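Local coordinates for protein hydrazine synthase subunit gamma (Candidatus Kuenenia stuttgartiensis, PDB 5C2V) that reduces nitric oxide to hydroxylamine, the first half-reaction of hydrazine synthesis in anammox bacteria, and binds two heme c groups, at residues E137-P141 and M142-A146. Sequence-based numbering, arbitrary orientation.
Sequences ENFSP and MRLEA
R143 folds back from the first turn of helix 141-152 along the loop that leads into it, and its guanidinium meets S140 and F139 in two different ways. Against S140 the contact is through a face: the backbone N of S140 lies 3.4 Å above the guanidinium plane, offset toward its rim, and S140 OG lies over the same face. Against F139, R143 NH1 lies 3.4 Å from F139 CD1, at the ring's edge and near its plane, with the two planes 88° apart; neither stacking nor a charge over the ring face results. The bend at chi3 (-86°) lays the guanidinium face against S140. S140 is the N-cap: OG sits between the backbone N and the carbonyl carbon (chi1 64°), from where it accepts a weak hydrogen bond from R143 N (3.4 Å), while S140 O takes L144 N at 3.0 Å. F139 CB packs on L144 CB (4.2 Å), and the F139 side chain touches a heme c. The guanidinium donates to G19 O, R20 O and Q49 OE1; these neutral oxygens probably solvate its buried charge, the E137 carboxylate being near but not in contact. The three bonds would restrict its rotation and join the helix start to the 19-20 loop and helix 43-51.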
loop_
_atom_site.group_PDB
_atom_site.type_symbol
_atom_site.label_atom_id
_atom_site.label_comp_id
_atom_site.label_asym_id
_atom_site.label_seq_id
_atom_site.Cartn_x
_atom_site.Cartn_y
_atom_site.Cartn_z
ATOM N N GLU C 137 -37.532 18.079 3.002
ATOM C CA GLU C 137 -38.602 18.102 3.996
ATOM C C GLU C 137 -39.886 18.710 3.437
ATOM O O GLU C 137 -39.848 19.691 2.692
ATOM C CB GLU C 137 -38.156 18.878 5.237
ATOM C CG GLU C 137 -39.096 18.748 6.423
ATOM C CD GLU C 137 -38.550 19.408 7.673
ATOM O OE1 GLU C 137 -38.192 20.603 7.609
ATOM O OE2 GLU C 137 -38.471 18.728 8.718
ATOM N N ASN C 138 -41.020 18.121 3.803
ATOM C CA ASN C 138 -42.321 18.595 3.345
ATOM C C ASN C 138 -42.669 19.974 3.893
ATOM O O ASN C 138 -42.153 20.392 4.930
ATOM C CB ASN C 138 -43.417 17.602 3.733
ATOM C CG ASN C 138 -43.349 16.314 2.939
ATOM O OD1 ASN C 138 -42.902 16.301 1.792
ATOM N ND2 ASN C 138 -43.800 15.222 3.545
ATOM N N PHE C 139 -43.553 20.672 3.188
ATOM C CA PHE C 139 -43.990 22.002 3.595
ATOM C C PHE C 139 -44.971 21.948 4.759
ATOM O O PHE C 139 -45.722 20.984 4.909
ATOM C CB PHE C 139 -44.639 22.734 2.418
ATOM C CG PHE C 139 -43.703 23.006 1.277
ATOM C CD1 PHE C 139 -42.390 23.380 1.511
ATOM C CD2 PHE C 139 -44.137 22.883 -0.031
ATOM C CE1 PHE C 139 -41.530 23.633 0.459
ATOM C CE2 PHE C 139 -43.281 23.132 -1.088
ATOM C CZ PHE C 139 -41.975 23.507 -0.841
ATOM N N SER C 140 -44.955 22.991 5.582
ATOM C CA SER C 140 -45.980 23.178 6.598
ATOM C C SER C 140 -47.267 23.612 5.897
ATOM O O SER C 140 -47.215 24.073 4.755
ATOM C CB SER C 140 -45.534 24.217 7.632
ATOM O OG SER C 140 -45.376 25.494 7.039
ATOM N N PRO C 141 -48.425 23.453 6.562
ATOM C CA PRO C 141 -49.689 23.879 5.947
ATOM C C PRO C 141 -49.668 25.345 5.516
ATOM O O PRO C 141 -50.110 25.682 4.413
ATOM C CB PRO C 141 -50.713 23.662 7.064
ATOM C CG PRO C 141 -50.124 22.597 7.914
ATOM C CD PRO C 141 -48.638 22.799 7.866
ATOM N N MET C 142 -49.137 26.198 6.386
ATOM C CA MET C 142 -49.105 27.636 6.148
ATOM C C MET C 142 -48.256 27.998 4.932
ATOM O O MET C 142 -48.691 28.758 4.068
ATOM C CB MET C 142 -48.578 28.364 7.385
ATOM C CG MET C 142 -48.921 29.843 7.431
ATOM S SD MET C 142 -50.699 30.122 7.539
ATOM C CE MET C 142 -50.759 31.910 7.626
ATOM N N ARG C 143 -47.044 27.452 4.872
ATOM C CA ARG C 143 -46.129 27.747 3.774
ATOM C C ARG C 143 -46.667 27.228 2.444
ATOM O O ARG C 143 -46.508 27.875 1.404
ATOM C CB ARG C 143 -44.743 27.160 4.058
ATOM C CG ARG C 143 -43.946 27.963 5.078
ATOM C CD ARG C 143 -42.503 27.487 5.204
ATOM N NE ARG C 143 -42.359 26.378 6.143
ATOM C CZ ARG C 143 -42.007 25.144 5.798
ATOM N NH1 ARG C 143 -41.752 24.853 4.529
ATOM N NH2 ARG C 143 -41.900 24.201 6.725
ATOM N N LEU C 144 -47.311 26.066 2.478
ATOM C CA LEU C 144 -47.931 25.513 1.281
ATOM C C LEU C 144 -49.055 26.421 0.797
ATOM O O LEU C 144 -49.114 26.769 -0.383
ATOM C CB LEU C 144 -48.466 24.104 1.542
ATOM C CG LEU C 144 -49.141 23.431 0.343
ATOM C CD1 LEU C 144 -48.225 23.448 -0.872
ATOM C CD2 LEU C 144 -49.559 22.008 0.682
ATOM N N GLU C 145 -49.937 26.810 1.715
ATOM C CA GLU C 145 -51.049 27.694 1.375
ATOM C C GLU C 145 -50.548 29.015 0.799
ATOM O O GLU C 145 -51.109 29.530 -0.167
ATOM C CB GLU C 145 -51.928 27.957 2.599
ATOM C CG GLU C 145 -53.147 28.817 2.298
ATOM C CD GLU C 145 -53.981 29.109 3.529
ATOM O OE1 GLU C 145 -53.605 28.653 4.629
ATOM O OE2 GLU C 145 -55.017 29.795 3.394
ATOM N N ALA C 146 -49.486 29.553 1.393
ATOM C CA ALA C 146 -48.885 30.794 0.917
ATOM C C ALA C 146 -48.335 30.628 -0.496
ATOM O O ALA C 146 -48.515 31.498 -1.354
ATOM C CB ALA C 146 -47.785 31.248 1.864
#